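Local structure of ureidoglycolate hydrolase (Arabidopsis thaliana, 4PXE) at residues 94-97 against 98-101; 349-352 against 353-356. The protein hydrolyses (S)-ureidoglycolate to glyoxylate, ammonium and carbon dioxide in plant purine breakdown, working as a manganese-dependent homodimer of the peptidase M20 family. All blocks are in the same frame, centred on the assembly; numbering follows the deposited sequence.

Contact 1 of 2, residues 94-97 against 98-101; sequences DAIP and YSGK
The Ser99 hydroxyl reaches back round a turn and donates to the backbone carbonyl of Ile96, with Ser99 OG 2.7 Å from Ile96 O. The donor sits 22° from the carbonyl plane. It meets the C=O at 135°. A chi1 of 59° tucks OG between the Ser99 backbone N and carbonyl carbon, which sets it beside Ala95 and Ile96. The CB of Ala95 lies 3.5 Å from Ser99 OG. The CG1 of Ile96 packs against the Ser99 CB at 3.8 Å. At the corner the contact is looser: CD2 of the Tyr98 ring lies 4.1 Å from Pro97 CB.

Strand 38-40 lies against the turn: Tyr98 and Ser99 both face Val38 in a G1 beta bulge, with Tyr98 at the positive phi such a bulge needs, and Tyr98 N donates to Thr39 OG1. From the second subunit, His289 stacks edge-to-face with the Tyr98 ring and Asn294 packs on Ile96. The Ile96 side chain also touches Glu138 and His402, both ligands of the second manganese.

The serine bond gives the carbonyl of buried Ile96 a partner, while the Ile96 side chain lies against the metal ligands. The turn thus presents an apolar side chain to the metal site where the two subunits meet.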
loop_
_atom_site.group_PDB
_atom_site.type_symbol
_atom_site.label_atom_id
_atom_site.label_comp_id
_atom_site.label_asym_id
_atom_site.label_seq_id
_atom_site.Cartn_x
_atom_site.Cartn_y
_atom_site.Cartn_z
ATOM N N ASP A 94 8.887 -8.295 -19.412
ATOM C CA ASP A 94 8.147 -7.732 -18.285
ATOM C C ASP A 94 8.899 -6.532 -17.695
ATOM O O ASP A 94 10.118 -6.410 -17.862
ATOM C CB ASP A 94 7.690 -8.781 -17.240
ATOM C CG ASP A 94 8.832 -9.581 -16.607
ATOM O OD1 ASP A 94 9.907 -9.769 -17.212
ATOM O OD2 ASP A 94 8.603 -10.087 -15.484
ATOM N N ALA A 95 8.146 -5.643 -17.054
ATOM C CA ALA A 95 8.639 -4.368 -16.539
ATOM C C ALA A 95 8.042 -4.143 -15.159
ATOM O O ALA A 95 6.820 -4.227 -14.982
ATOM C CB ALA A 95 8.223 -3.240 -17.455
ATOM N N ILE A 96 8.887 -3.852 -14.179
ATOM C CA ILE A 96 8.382 -3.539 -12.836
ATOM C C ILE A 96 7.618 -2.207 -12.834
ATOM O O ILE A 96 7.735 -1.423 -13.770
ATOM C CB ILE A 96 9.499 -3.560 -11.759
ATOM C CG1 ILE A 96 10.405 -2.330 -11.852
ATOM C CG2 ILE A 96 10.303 -4.839 -11.843
ATOM C CD1 ILE A 96 11.452 -2.291 -10.756
ATOM N N PRO A 97 6.807 -1.960 -11.800
ATOM C CA PRO A 97 6.050 -0.701 -11.812
ATOM C C PRO A 97 6.904 0.560 -11.996
ATOM O O PRO A 97 7.911 0.751 -11.305
ATOM C CB PRO A 97 5.367 -0.703 -10.437
ATOM C CG PRO A 97 5.155 -2.177 -10.156
ATOM C CD PRO A 97 6.386 -2.852 -10.698
ATOM N N TYR A 98 6.484 1.399 -12.940
ATOM C CA TYR A 98 7.107 2.704 -13.187
ATOM C C TYR A 98 8.578 2.582 -13.517
ATOM O O TYR A 98 9.438 3.248 -12.924
ATOM C CB TYR A 98 6.876 3.661 -12.007
ATOM C CG TYR A 98 5.424 4.041 -11.858
ATOM C CD1 TYR A 98 4.897 5.104 -12.575
ATOM C CD2 TYR A 98 4.577 3.317 -11.029
ATOM C CE1 TYR A 98 3.568 5.458 -12.460
ATOM C CE2 TYR A 98 3.237 3.666 -10.901
ATOM C CZ TYR A 98 2.744 4.732 -11.629
ATOM O OH TYR A 98 1.416 5.097 -11.513
ATOM N N SER A 99 8.856 1.730 -14.490
ATOM C CA SER A 99 10.225 1.514 -14.936
ATOM C C SER A 99 10.416 2.014 -16.372
ATOM O O SER A 99 9.589 2.774 -16.888
ATOM C CB SER A 99 10.611 0.048 -14.781
ATOM O OG SER A 99 9.757 -0.806 -15.528
ATOM N N GLY A 100 11.514 1.604 -17.008
ATOM C CA GLY A 100 11.884 2.111 -18.322
ATOM C C GLY A 100 11.493 1.185 -19.462
ATOM O O GLY A 100 10.828 0.169 -19.243
ATOM N N LYS A 101 11.941 1.531 -20.672
ATOM C CA LYS A 101 11.551 0.854 -21.908
ATOM C C LYS A 101 12.631 -0.084 -22.464
ATOM O O LYS A 101 12.411 -0.748 -23.475
ATOM C CB LYS A 101 11.245 1.884 -23.014
ATOM C CG LYS A 101 10.322 3.033 -22.629
ATOM C CD LYS A 101 9.996 3.925 -23.843
ATOM C CE LYS A 101 11.215 4.585 -24.470
ATOM N NZ LYS A 101 10.798 5.633 -25.480
#

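Contact 2 of 2, residues 349-352 against 353-356; sequences LSDK and LVIK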
loop_
_atom_site.group_PDB
_atom_site.type_symbol
_atom_site.label_atom_id
_atom_site.label_comp_id
_atom_site.label_asym_id
_atom_site.label_seq_id
_atom_site.Cartn_x
_atom_site.Cartn_y
_atom_site.Cartn_z
ATOM N N LEU A 349 29.517 -17.529 -13.154
ATOM C CA LEU A 349 30.609 -17.093 -14.015
ATOM C C LEU A 349 30.243 -17.335 -15.476
ATOM O O LEU A 349 29.690 -18.378 -15.823
ATOM C CB LEU A 349 31.887 -17.874 -13.683
ATOM C CG LEU A 349 32.594 -17.569 -12.362
ATOM C CD1 LEU A 349 33.694 -18.591 -12.105
ATOM C CD2 LEU A 349 33.170 -16.170 -12.380
ATOM N N SER A 350 30.547 -16.371 -16.340
ATOM C CA SER A 350 30.380 -16.589 -17.774
ATOM C C SER A 350 31.405 -17.591 -18.291
ATOM O O SER A 350 32.508 -17.694 -17.757
ATOM C CB SER A 350 30.537 -15.282 -18.530
ATOM O OG SER A 350 29.665 -14.312 -17.978
ATOM N N ASP A 351 31.026 -18.317 -19.328
ATOM C CA ASP A 351 31.904 -19.312 -19.940
ATOM C C ASP A 351 33.078 -18.619 -20.630
ATOM O O ASP A 351 32.908 -17.612 -21.327
ATOM C CB ASP A 351 31.108 -20.157 -20.922
ATOM C CG ASP A 351 31.954 -21.200 -21.608
ATOM O OD1 ASP A 351 32.588 -20.867 -22.638
ATOM O OD2 ASP A 351 31.986 -22.346 -21.111
ATOM N N LYS A 352 34.277 -19.154 -20.432
ATOM C CA LYS A 352 35.483 -18.492 -20.925
ATOM C C LYS A 352 35.598 -18.460 -22.452
ATOM O O LYS A 352 36.153 -17.513 -23.007
ATOM C CB LYS A 352 36.731 -19.115 -20.303
ATOM C CG LYS A 352 36.748 -19.044 -18.777
ATOM C CD LYS A 352 36.581 -17.617 -18.264
ATOM C CE LYS A 352 36.756 -17.554 -16.755
ATOM N NZ LYS A 352 36.572 -16.162 -16.253
ATOM N N LEU A 353 35.081 -19.476 -23.132
ATOM C CA LEU A 353 35.112 -19.469 -24.597
ATOM C C LEU A 353 34.026 -18.557 -25.159
ATOM O O LEU A 353 34.179 -18.009 -26.242
ATOM C CB LEU A 353 34.994 -20.881 -25.169
ATOM C CG LEU A 353 36.131 -21.816 -24.740
ATOM C CD1 LEU A 353 36.020 -23.147 -25.465
ATOM C CD2 LEU A 353 37.507 -21.180 -24.953
ATOM N N VAL A 354 32.934 -18.386 -24.419
ATOM C CA VAL A 354 31.898 -17.450 -24.851
ATOM C C VAL A 354 32.412 -16.022 -24.748
ATOM O O VAL A 354 32.242 -15.227 -25.684
ATOM C CB VAL A 354 30.588 -17.633 -24.058
ATOM C CG1 VAL A 354 29.624 -16.475 -24.342
ATOM C CG2 VAL A 354 29.960 -18.987 -24.402
ATOM N N ILE A 355 33.062 -15.710 -23.631
ATOM C CA ILE A 355 33.735 -14.432 -23.430
ATOM C C ILE A 355 34.712 -14.150 -24.559
ATOM O O ILE A 355 34.744 -13.058 -25.116
ATOM C CB ILE A 355 34.515 -14.433 -22.099
ATOM C CG1 ILE A 355 33.533 -14.375 -20.923
ATOM C CG2 ILE A 355 35.522 -13.285 -22.062
ATOM C CD1 ILE A 355 34.180 -14.633 -19.575
ATOM N N LYS A 356 35.504 -15.161 -24.895
ATOM C CA LYS A 356 36.496 -15.049 -25.947
ATOM C C LYS A 356 35.851 -14.645 -27.269
ATOM O O LYS A 356 36.322 -13.716 -27.929
ATOM C CB LYS A 356 37.223 -16.385 -26.099
ATOM C CG LYS A 356 38.280 -16.416 -27.188
ATOM C CD LYS A 356 38.890 -17.815 -27.258
ATOM C CE LYS A 356 40.034 -17.901 -28.254
ATOM N NZ LYS A 356 39.565 -17.845 -29.658
#
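Leu353 opens the second segment, and its backbone N makes a weak bond to Asp351 OD1, 2.9 Å long and bent to 128° at the hydrogen. Val354 N donates to the same OD1 at 3.1 Å and is straighter, meeting the lone pair turned away from OD2. With CG anti to the Asp351 backbone N (chi1 179°), the carboxylate swings over these first amides. The Val354 side chain crosses that of Asp351 at about a right angle, its CG2 3.8 Å from Asp351 CB. With an alanine at Asp351, the amides of Leu353 and Val354 would probably lose their side-chain acceptor.

Ile355 N bonds to Asp351 O at 3.0 Å, nearly straight at 172°. The Ile355 CD1 lies 3.8 Å from Ser350 CB. The Lys352 side chain lies beside that of Ile355, pointing the same way, with Lys352 CD 4.0 Å from Ile355 CD1. Lys356 N continues the ladder to Lys352 O at 3.1 Å, while its NZ forms a salt bridge with Glu360, one turn on.

Ser350 OG bonds to Val225 O, tying the loop to strand 222-239. This is a classic aspartate N-cap, here starting helix 352-364.

Contact 1 comes early in the chain and contact 2 late, with no overlap between them. Their centres lie about 30 Å apart and their nearest atoms about 20 Å apart, so they do not touch. Contact 1 follows strand 86-91 and leads into helix 105-120, beside the manganese site and the second subunit. Contact 2 joins strand 348-349 to helix 352-364, and no other chain of the assembly touches it. Strand 201-209 links their surroundings: it pairs with strand 86-91, and Val354 packs on it. Contact 1 thus belongs to the active site and dimer contact, whereas in contact 2 the Ser350 side chain is about 9 Å from that of the substrate-binding His378.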